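Local coordinates for protein citryl-spermidine/3,4-dihydroxybenzoyl-citryl-spermidine:spermidine ligase (Bacillus anthracis, PDB 3TO3) that catalyses the ATP-dependent condensation of spermidine with citryl-spermidine intermediates in the biosynthesis of the siderophore petrobactin, at residues Glu33-Glu38 with Ala101-Glu106; Ile41-Ile46 with Phe54-Leu59; Val209-Ile214 with Cys368-Ser373. All blocks are in the same frame, centred on the assembly; numbering follows the deposited sequence.

Interaction 1 (Glu33-Glu38 with Ala101-Glu106); sequences ESLIYE and AQFLEE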
loop_
_atom_site.group_PDB
_atom_site.type_symbol
_atom_site.label_atom_id
_atom_site.label_comp_id
_atom_site.label_asym_id
_atom_site.label_seq_id
_atom_site.Cartn_x
_atom_site.Cartn_y
_atom_site.Cartn_z
ATOM N N GLU B 33 -14.236 -17.387 17.044
ATOM C CA GLU B 33 -14.414 -18.790 16.663
ATOM C C GLU B 33 -13.141 -19.418 16.166
ATOM O O GLU B 33 -12.775 -20.516 16.596
ATOM C CB GLU B 33 -15.524 -18.964 15.609
ATOM C CG GLU B 33 -16.899 -18.678 16.189
ATOM C CD GLU B 33 -18.048 -18.760 15.174
ATOM O OE1 GLU B 33 -17.794 -18.986 13.958
ATOM O OE2 GLU B 33 -19.224 -18.596 15.610
ATOM N N SER B 34 -12.440 -18.733 15.275
ATOM C CA SER B 34 -11.241 -19.360 14.728
ATOM C C SER B 34 -10.039 -19.281 15.684
ATOM O O SER B 34 -9.208 -20.191 15.679
ATOM C CB SER B 34 -10.890 -18.867 13.311
ATOM O OG SER B 34 -10.474 -17.524 13.331
ATOM N N LEU B 35 -9.952 -18.235 16.514
ATOM C CA LEU B 35 -8.844 -18.174 17.486
ATOM C C LEU B 35 -8.976 -19.317 18.516
ATOM O O LEU B 35 -7.998 -19.951 18.865
ATOM C CB LEU B 35 -8.769 -16.820 18.189
ATOM C CG LEU B 35 -8.413 -15.587 17.342
ATOM C CD1 LEU B 35 -8.586 -14.345 18.169
ATOM C CD2 LEU B 35 -7.005 -15.670 16.831
ATOM N N ILE B 36 -10.198 -19.599 18.963
ATOM C CA ILE B 36 -10.408 -20.695 19.879
ATOM C C ILE B 36 -10.287 -22.036 19.153
ATOM O O ILE B 36 -9.570 -22.920 19.614
ATOM C CB ILE B 36 -11.755 -20.618 20.556
ATOM C CG1 ILE B 36 -11.932 -19.274 21.237
ATOM C CG2 ILE B 36 -11.935 -21.761 21.581
ATOM C CD1 ILE B 36 -13.333 -19.130 21.836
ATOM N N TYR B 37 -10.959 -22.178 18.011
ATOM C CA TYR B 37 -10.926 -23.442 17.280
ATOM C C TYR B 37 -9.482 -23.907 17.013
ATOM O O TYR B 37 -9.172 -25.059 17.191
ATOM C CB TYR B 37 -11.673 -23.340 15.940
ATOM C CG TYR B 37 -11.816 -24.659 15.169
ATOM C CD1 TYR B 37 -12.271 -25.831 15.804
ATOM C CD2 TYR B 37 -11.517 -24.729 13.818
ATOM C CE1 TYR B 37 -12.399 -27.010 15.114
ATOM C CE2 TYR B 37 -11.665 -25.904 13.111
ATOM C CZ TYR B 37 -12.104 -27.038 13.765
ATOM O OH TYR B 37 -12.246 -28.200 13.063
ATOM N N GLU B 38 -8.617 -23.021 16.555
ATOM C CA GLU B 38 -7.278 -23.445 16.135
ATOM C C GLU B 38 -6.333 -23.486 17.337
ATOM O O GLU B 38 -5.165 -23.781 17.196
ATOM C CB GLU B 38 -6.717 -22.485 15.074
ATOM C CG GLU B 38 -7.523 -22.451 13.817
ATOM C CD GLU B 38 -6.960 -21.528 12.722
ATOM O OE1 GLU B 38 -5.771 -21.108 12.787
ATOM O OE2 GLU B 38 -7.736 -21.226 11.776
ATOM N N ALA B 101 -9.333 -3.866 16.920
ATOM C CA ALA B 101 -7.924 -3.659 17.224
ATOM C C ALA B 101 -7.632 -3.830 18.720
ATOM O O ALA B 101 -6.634 -4.464 19.095
ATOM C CB ALA B 101 -7.434 -2.270 16.728
ATOM N N GLN B 102 -8.487 -3.251 19.566
ATOM C CA GLN B 102 -8.303 -3.343 21.013
ATOM C C GLN B 102 -8.431 -4.789 21.509
ATOM O O GLN B 102 -7.608 -5.256 22.326
ATOM C CB GLN B 102 -9.288 -2.423 21.769
ATOM C CG GLN B 102 -8.937 -2.216 23.241
ATOM C CD GLN B 102 -10.039 -1.521 24.036
ATOM O OE1 GLN B 102 -11.026 -1.029 23.472
ATOM N NE2 GLN B 102 -9.869 -1.477 25.367
ATOM N N PHE B 103 -9.467 -5.483 21.029
ATOM C CA PHE B 103 -9.637 -6.879 21.378
ATOM C C PHE B 103 -8.324 -7.611 21.053
ATOM O O PHE B 103 -7.730 -8.241 21.917
ATOM C CB PHE B 103 -10.843 -7.513 20.655
ATOM C CG PHE B 103 -10.910 -9.014 20.804
ATOM C CD1 PHE B 103 -11.311 -9.589 21.999
ATOM C CD2 PHE B 103 -10.520 -9.853 19.762
ATOM C CE1 PHE B 103 -11.348 -10.976 22.155
ATOM C CE2 PHE B 103 -10.544 -11.234 19.916
ATOM C CZ PHE B 103 -10.960 -11.795 21.122
ATOM N N LEU B 104 -7.845 -7.502 19.819
ATOM C CA LEU B 104 -6.631 -8.235 19.443
ATOM C C LEU B 104 -5.385 -7.753 20.203
ATOM O O LEU B 104 -4.546 -8.557 20.612
ATOM C CB LEU B 104 -6.410 -8.241 17.925
ATOM C CG LEU B 104 -7.353 -9.158 17.135
ATOM C CD1 LEU B 104 -7.035 -9.152 15.648
ATOM C CD2 LEU B 104 -7.261 -10.573 17.633
ATOM N N GLU B 105 -5.255 -6.449 20.403
ATOM C CA GLU B 105 -4.101 -5.956 21.156
ATOM C C GLU B 105 -4.079 -6.493 22.589
ATOM O O GLU B 105 -3.028 -6.889 23.083
ATOM C CB GLU B 105 -4.031 -4.424 21.148
ATOM C CG GLU B 105 -3.426 -3.861 19.879
ATOM C CD GLU B 105 -3.826 -2.424 19.610
ATOM O OE1 GLU B 105 -4.555 -1.823 20.443
ATOM O OE2 GLU B 105 -3.415 -1.905 18.543
ATOM N N GLU B 106 -5.234 -6.501 23.250
ATOM C CA GLU B 106 -5.293 -6.914 24.654
ATOM C C GLU B 106 -5.070 -8.424 24.803
ATOM O O GLU B 106 -4.327 -8.880 25.653
ATOM C CB GLU B 106 -6.599 -6.430 25.308
ATOM C CG GLU B 106 -6.727 -4.909 25.215
ATOM C CD GLU B 106 -7.848 -4.292 26.052
ATOM O OE1 GLU B 106 -8.905 -4.927 26.207
ATOM O OE2 GLU B 106 -7.664 -3.147 26.546
#
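Leu35, near the C-terminal end of helix 18-37, meets Phe103 and Leu104 of helix 100-110 in a small, fully apolar helix-helix contact buried in the N-terminal part of the chain. One methyl does all the touching: Leu35 CD1 lies 4.0 Å from Leu104 CD2 and, at nearly the same range, 4.1 Å from Phe103 CE2. Against the ring the methyl arrives at the edge, close to the ring plane. Phe103 turns its CG anti to the backbone N (chi1 170°), which puts the ring on the side of helix 100-110 that faces Leu35; the two side chains run antiparallel and overlap only at their ends. The backbones stay well apart, with Leu35 CA 10.4 Å from Leu104 CA, and only about 77 Å² is buried between the segments. Neighbours complete the packing: Leu31, a turn earlier on helix 18-37, touches both Phe103 and Leu104, Tyr68 of strand 65-74 meets the Phe103 ring edge-to-face, and Ile122 and Leu125 of helix 115-138 cover Leu104. The result is a small apolar core where helices 18-37, 100-110 and 115-138 pack together beside the N-terminal antiparallel sheet, away from the ATP site.

Interaction 2 (Ile41-Ile46 with Phe54-Leu59); sequences ITPARI and FLIQGL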
loop_
_atom_site.group_PDB
_atom_site.type_symbol
_atom_site.label_atom_id
_atom_site.label_comp_id
_atom_site.label_asym_id
_atom_site.label_seq_id
_atom_site.Cartn_x
_atom_site.Cartn_y
_atom_site.Cartn_z
ATOM N N ILE B 41 -5.650 -19.189 21.075
ATOM C CA ILE B 41 -5.881 -18.818 22.463
ATOM C C ILE B 41 -6.591 -19.992 23.163
ATOM O O ILE B 41 -7.301 -20.803 22.536
ATOM C CB ILE B 41 -6.771 -17.557 22.579
ATOM C CG1 ILE B 41 -8.095 -17.818 21.864
ATOM C CG2 ILE B 41 -6.098 -16.355 21.963
ATOM C CD1 ILE B 41 -9.103 -16.713 22.026
ATOM N N THR B 42 -6.420 -20.074 24.470
ATOM C CA THR B 42 -6.966 -21.199 25.222
ATOM C C THR B 42 -7.752 -20.635 26.403
ATOM O O THR B 42 -7.284 -20.620 27.525
ATOM C CB THR B 42 -5.834 -22.157 25.679
ATOM O OG1 THR B 42 -4.782 -21.391 26.278
ATOM C CG2 THR B 42 -5.220 -22.918 24.462
ATOM N N PRO B 43 -8.965 -20.159 26.140
ATOM C CA PRO B 43 -9.740 -19.526 27.212
ATOM C C PRO B 43 -10.109 -20.537 28.284
ATOM O O PRO B 43 -9.989 -21.724 28.027
ATOM C CB PRO B 43 -10.987 -19.022 26.481
ATOM C CG PRO B 43 -11.097 -19.915 25.275
ATOM C CD PRO B 43 -9.689 -20.185 24.857
ATOM N N ALA B 44 -10.515 -20.074 29.463
ATOM C CA ALA B 44 -11.178 -20.934 30.427
ATOM C C ALA B 44 -12.524 -21.327 29.832
ATOM O O ALA B 44 -13.138 -20.520 29.142
ATOM C CB ALA B 44 -11.360 -20.222 31.793
ATOM N N ARG B 45 -12.956 -22.566 30.079
ATOM C CA ARG B 45 -14.235 -23.066 29.582
ATOM C C ARG B 45 -15.079 -23.545 30.730
ATOM O O ARG B 45 -14.714 -24.512 31.404
ATOM C CB ARG B 45 -14.064 -24.225 28.584
ATOM C CG ARG B 45 -13.443 -23.821 27.264
ATOM C CD ARG B 45 -13.347 -24.959 26.224
ATOM N NE ARG B 45 -12.325 -24.602 25.242
ATOM C CZ ARG B 45 -12.200 -25.114 24.016
ATOM N NH1 ARG B 45 -13.072 -26.016 23.589
ATOM N NH2 ARG B 45 -11.197 -24.709 23.208
ATOM N N ILE B 46 -16.211 -22.880 30.956
ATOM C CA ILE B 46 -17.167 -23.338 31.962
ATOM C C ILE B 46 -18.403 -23.954 31.323
ATOM O O ILE B 46 -19.129 -23.282 30.597
ATOM C CB ILE B 46 -17.641 -22.208 32.819
ATOM C CG1 ILE B 46 -16.447 -21.360 33.261
ATOM C CG2 ILE B 46 -18.443 -22.786 33.976
ATOM C CD1 ILE B 46 -16.741 -20.550 34.486
ATOM N N PHE B 54 -17.012 -18.908 27.610
ATOM C CA PHE B 54 -15.588 -18.788 27.339
ATOM C C PHE B 54 -15.094 -17.507 28.004
ATOM O O PHE B 54 -15.691 -16.450 27.821
ATOM C CB PHE B 54 -15.302 -18.704 25.833
ATOM C CG PHE B 54 -15.660 -19.937 25.056
ATOM C CD1 PHE B 54 -14.703 -20.930 24.814
ATOM C CD2 PHE B 54 -16.929 -20.092 24.514
ATOM C CE1 PHE B 54 -15.010 -22.092 24.072
ATOM C CE2 PHE B 54 -17.240 -21.243 23.755
ATOM C CZ PHE B 54 -16.276 -22.249 23.547
ATOM N N LEU B 55 -14.014 -17.611 28.775
ATOM C CA LEU B 55 -13.389 -16.453 29.404
ATOM C C LEU B 55 -12.001 -16.278 28.841
ATOM O O LEU B 55 -11.119 -17.066 29.139
ATOM C CB LEU B 55 -13.312 -16.646 30.920
ATOM C CG LEU B 55 -14.661 -17.001 31.572
ATOM C CD1 LEU B 55 -14.576 -17.483 33.039
ATOM C CD2 LEU B 55 -15.608 -15.820 31.488
ATOM N N ILE B 56 -11.800 -15.234 28.038
ATOM C CA ILE B 56 -10.519 -14.985 27.391
ATOM C C ILE B 56 -9.739 -13.902 28.112
ATOM O O ILE B 56 -10.242 -12.799 28.330
ATOM C CB ILE B 56 -10.701 -14.567 25.908
ATOM C CG1 ILE B 56 -11.487 -15.603 25.131
ATOM C CG2 ILE B 56 -9.362 -14.318 25.220
ATOM C CD1 ILE B 56 -12.148 -15.013 23.873
ATOM N N GLN B 57 -8.497 -14.214 28.453
ATOM C CA GLN B 57 -7.613 -13.284 29.171
ATOM C C GLN B 57 -7.007 -12.209 28.268
ATOM O O GLN B 57 -6.646 -12.478 27.126
ATOM C CB GLN B 57 -6.464 -14.071 29.801
ATOM C CG GLN B 57 -6.866 -15.016 30.908
ATOM C CD GLN B 57 -7.460 -14.283 32.100
ATOM O OE1 GLN B 57 -7.006 -13.188 32.464
ATOM N NE2 GLN B 57 -8.494 -14.877 32.709
ATOM N N GLY B 58 -6.846 -11.006 28.794
ATOM C CA GLY B 58 -6.056 -9.982 28.114
ATOM C C GLY B 58 -5.421 -9.023 29.118
ATOM O O GLY B 58 -5.574 -9.188 30.335
ATOM N N LEU B 59 -4.691 -8.031 28.611
ATOM C CA LEU B 59 -4.108 -6.972 29.434
ATOM C C LEU B 59 -4.295 -5.660 28.701
ATOM O O LEU B 59 -4.089 -5.605 27.490
ATOM C CB LEU B 59 -2.605 -7.193 29.630
ATOM C CG LEU B 59 -2.112 -8.298 30.555
ATOM C CD1 LEU B 59 -0.565 -8.379 30.500
ATOM C CD2 LEU B 59 -2.591 -8.072 31.989
#
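Phe54 and Arg45 both carry CG anti to the carbonyl carbon (chi1 near -65°), and from facing positions on neighbouring strands this makes the two side chains run alongside each other. The arginine chain, extended from CG to NE, follows the edge of the ring, and Arg45 NE comes to 3.9 Å from Phe54 CE1. That carbon in turn lies over one face of the guanidinium, offset toward its rim, with the two planes 62° apart, so the groups are not stacked. Pro43 reaches the same ring edge, its CG 3.8 Å from Phe54 CD1, while Pro43 CB packs 3.7 Å from Ile56 CG1. Beyond it, Ile41 lies across Ile56: its CG1 sits between the backbone N and the carbonyl carbon (chi1 58°), which brings Ile41 CD1 to 3.9 Å from Ile56 CD1.

The backbone bonds join Ala44 and Leu55, an antiparallel hydrogen-bonded pair: Leu55 N to Ala44 O is 3.1 Å and nearly straight, whereas Ala44 N to Leu55 O is more bent. Arg45 and Phe54 form the adjoining non-hydrogen-bonded pair. On the sheet face opposite theirs, Leu55 CD1 touches Ile46 CD1 at 4.0 Å.

These residues belong to the beta hairpin of strands 44-47 and 52-59, whose second strand continues the antiparallel sheet by pairing with strand 65-74. Glu74 holds Arg45 NH1 in a salt bridge, Ile36 of helix 18-37 packs on Phe54 and Arg45, and Val107 of helix 100-110 touches both Ile41 and Ile56.

Interaction 3 (Val209-Ile214 with Cys368-Ser373); sequences VIYDKI and CIWRES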
loop_
_atom_site.group_PDB
_atom_site.type_symbol
_atom_site.label_atom_id
_atom_site.label_comp_id
_atom_site.label_asym_id
_atom_site.label_seq_id
_atom_site.Cartn_x
_atom_site.Cartn_y
_atom_site.Cartn_z
ATOM N N VAL B 209 -2.112 -23.336 -30.798
ATOM C CA VAL B 209 -3.183 -23.408 -31.776
ATOM C C VAL B 209 -4.513 -22.914 -31.201
ATOM O O VAL B 209 -5.234 -22.157 -31.837
ATOM C CB VAL B 209 -3.329 -24.817 -32.380
ATOM C CG1 VAL B 209 -4.530 -24.860 -33.326
ATOM C CG2 VAL B 209 -2.038 -25.206 -33.116
ATOM N N ILE B 210 -4.843 -23.355 -29.998
ATOM C CA ILE B 210 -6.094 -22.957 -29.364
ATOM C C ILE B 210 -6.088 -21.447 -29.066
ATOM O O ILE B 210 -7.094 -20.758 -29.224
ATOM C CB ILE B 210 -6.319 -23.750 -28.072
ATOM C CG1 ILE B 210 -6.480 -25.255 -28.378
ATOM C CG2 ILE B 210 -7.545 -23.240 -27.342
ATOM C CD1 ILE B 210 -7.698 -25.589 -29.184
ATOM N N TYR B 211 -4.937 -20.928 -28.666
ATOM C CA TYR B 211 -4.813 -19.504 -28.415
ATOM C C TYR B 211 -5.084 -18.669 -29.673
ATOM O O TYR B 211 -5.815 -17.685 -29.600
ATOM C CB TYR B 211 -3.435 -19.164 -27.836
ATOM C CG TYR B 211 -3.225 -17.687 -27.718
ATOM C CD1 TYR B 211 -3.584 -17.009 -26.551
ATOM C CD2 TYR B 211 -2.668 -16.959 -28.762
ATOM C CE1 TYR B 211 -3.408 -15.662 -26.436
ATOM C CE2 TYR B 211 -2.482 -15.596 -28.654
ATOM C CZ TYR B 211 -2.854 -14.947 -27.485
ATOM O OH TYR B 211 -2.680 -13.577 -27.361
ATOM N N ASP B 212 -4.487 -19.042 -30.812
ATOM C CA ASP B 212 -4.703 -18.289 -32.069
ATOM C C ASP B 212 -6.198 -18.219 -32.391
ATOM O O ASP B 212 -6.701 -17.209 -32.877
ATOM C CB ASP B 212 -4.010 -18.941 -33.288
ATOM C CG ASP B 212 -2.507 -18.651 -33.384
ATOM O OD1 ASP B 212 -1.836 -19.389 -34.158
ATOM O OD2 ASP B 212 -1.996 -17.706 -32.733
ATOM N N LYS B 213 -6.889 -19.324 -32.143
ATOM C CA LYS B 213 -8.307 -19.483 -32.486
ATOM C C LYS B 213 -9.151 -18.620 -31.562
ATOM O O LYS B 213 -10.098 -17.969 -31.991
ATOM C CB LYS B 213 -8.708 -20.966 -32.347
ATOM C CG LYS B 213 -9.883 -21.417 -33.165
ATOM C CD LYS B 213 -10.240 -22.872 -32.853
ATOM C CE LYS B 213 -9.238 -23.865 -33.472
ATOM N NZ LYS B 213 -9.380 -25.261 -32.932
ATOM N N ILE B 214 -8.770 -18.597 -30.294
ATOM C CA ILE B 214 -9.490 -17.854 -29.264
ATOM C C ILE B 214 -9.375 -16.329 -29.385
ATOM O O ILE B 214 -10.323 -15.622 -29.096
ATOM C CB ILE B 214 -9.054 -18.308 -27.861
ATOM C CG1 ILE B 214 -10.268 -18.744 -27.069
ATOM C CG2 ILE B 214 -8.340 -17.191 -27.114
ATOM C CD1 ILE B 214 -10.897 -17.611 -26.291
ATOM N N CYS B 368 -3.456 -13.979 -18.004
ATOM C CA CYS B 368 -4.842 -14.240 -18.287
ATOM C C CYS B 368 -5.106 -15.720 -18.495
ATOM O O CYS B 368 -4.359 -16.391 -19.199
ATOM C CB CYS B 368 -5.255 -13.444 -19.532
ATOM S SG CYS B 368 -6.957 -13.759 -20.085
ATOM N N ILE B 369 -6.208 -16.218 -17.938
ATOM C CA ILE B 369 -6.704 -17.551 -18.266
ATOM C C ILE B 369 -8.161 -17.468 -18.704
ATOM O O ILE B 369 -8.974 -16.843 -18.032
ATOM C CB ILE B 369 -6.639 -18.502 -17.072
ATOM C CG1 ILE B 369 -5.200 -18.787 -16.681
ATOM C CG2 ILE B 369 -7.383 -19.810 -17.393
ATOM C CD1 ILE B 369 -5.022 -19.213 -15.212
ATOM N N TRP B 370 -8.499 -18.095 -19.825
ATOM C CA TRP B 370 -9.884 -18.096 -20.304
ATOM C C TRP B 370 -10.543 -19.369 -19.845
ATOM O O TRP B 370 -9.906 -20.404 -19.806
ATOM C CB TRP B 370 -9.958 -18.019 -21.815
ATOM C CG TRP B 370 -9.729 -16.682 -22.403
ATOM C CD1 TRP B 370 -10.677 -15.752 -22.669
ATOM C CD2 TRP B 370 -8.477 -16.115 -22.853
ATOM N NE1 TRP B 370 -10.116 -14.648 -23.263
ATOM C CE2 TRP B 370 -8.761 -14.833 -23.370
ATOM C CE3 TRP B 370 -7.150 -16.566 -22.864
ATOM C CZ2 TRP B 370 -7.761 -13.978 -23.890
ATOM C CZ3 TRP B 370 -6.159 -15.720 -23.391
ATOM C CH2 TRP B 370 -6.479 -14.434 -23.889
ATOM N N ARG B 371 -11.821 -19.301 -19.482
ATOM C CA ARG B 371 -12.516 -20.492 -18.995
ATOM C C ARG B 371 -13.904 -20.639 -19.636
ATOM O O ARG B 371 -14.561 -19.628 -19.914
ATOM C CB ARG B 371 -12.585 -20.461 -17.466
ATOM C CG ARG B 371 -13.749 -21.179 -16.877
ATOM C CD ARG B 371 -13.481 -21.575 -15.428
ATOM N NE ARG B 371 -13.406 -20.452 -14.515
ATOM C CZ ARG B 371 -12.541 -20.374 -13.505
ATOM N NH1 ARG B 371 -11.671 -21.344 -13.286
ATOM N NH2 ARG B 371 -12.544 -19.321 -12.707
ATOM N N GLU B 372 -14.333 -21.881 -19.894
ATOM C CA GLU B 372 -15.644 -22.133 -20.520
ATOM C C GLU B 372 -16.770 -21.548 -19.680
ATOM O O GLU B 372 -16.789 -21.714 -18.458
ATOM C CB GLU B 372 -15.935 -23.637 -20.659
ATOM C CG GLU B 372 -15.081 -24.390 -21.628
ATOM C CD GLU B 372 -15.460 -25.871 -21.682
ATOM O OE1 GLU B 372 -15.591 -26.501 -20.587
ATOM O OE2 GLU B 372 -15.635 -26.397 -22.821
ATOM N N SER B 373 -17.721 -20.897 -20.330
ATOM C CA SER B 373 -18.938 -20.422 -19.659
ATOM C C SER B 373 -19.774 -21.599 -19.223
ATOM O O SER B 373 -19.974 -22.520 -20.003
ATOM C CB SER B 373 -19.789 -19.618 -20.642
ATOM O OG SER B 373 -20.938 -19.114 -19.987
#
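Trp370 gives its indole to helix 208-219, and tracing it outward from strand 367-371 accounts for the whole contact. Its CB points toward the helix, and with chi1 at -78° CG stands anti to the carbonyl carbon. At the five-membered ring Ile214 takes over: Ile214 CD1 lies 4.2 Å from CG of Trp370 and 4.1 Å from CD1 of Trp370. The methyl sits almost squarely above the pyrrole portion, only 13° off the ring normal, which makes this a CH-pi contact over the face. Ile214 CG2 covers the centre of the indole on the same face, 4.3 Å above its plane. Farther along, on the benzo portion, Tyr211 comes in. Tyr211 CE1 is 4.1 Å from CZ3 of Trp370 and 4.2 Å from CH2 of Trp370; the tryptophan carbon lies at the edge of the tyrosine ring, near its plane, while the tyrosine carbon approaches the indole obliquely.

The opposite face of the indole is backed by Cys368 SG, two residues earlier on the same strand and 3.7 Å above the plane, so the ring is held between this sulfur and Ile214. Pro245 and Val353 also touch the ring, and the hydroxyl of Tyr211 is bonded to the carbonyl of Phe243. Strand 367-371 also pairs with strand 297-306, which carries the ATP-binding Lys299; the side chains of Trp370 and Lys299 are about 8 Å apart, and bound ATP is about 13 Å from the Trp370 side chain.

No hydrogen bond crosses between the two segments: dispersion and CH-pi contact alone join them here, so the fit depends on shape, and the nucleotide is not in contact with this packing.

Interactions 1 and 2 are neighbours, their centres about 10 Å apart, and the hairpin of interaction 2 is nested within the chain loop closed by interaction 1. Helices 18-37 and 100-110 serve both, through Leu35 and Val107 on Ile41, and the carbonyl of Glu106 probably bonds the amide of Leu59. Interaction 3 lies on the other side of the chain's centre, about 44 and 53 Å from them between centres, within the IucA/IucC family region and toward the ATP site. Interactions 1 and 3 are buried and apolar, joining helix to helix and helix to sheet respectively. Interaction 2 is partly exposed and combines backbone hydrogen bonds with apolar and arginine-aromatic packing, burying the largest area of the three.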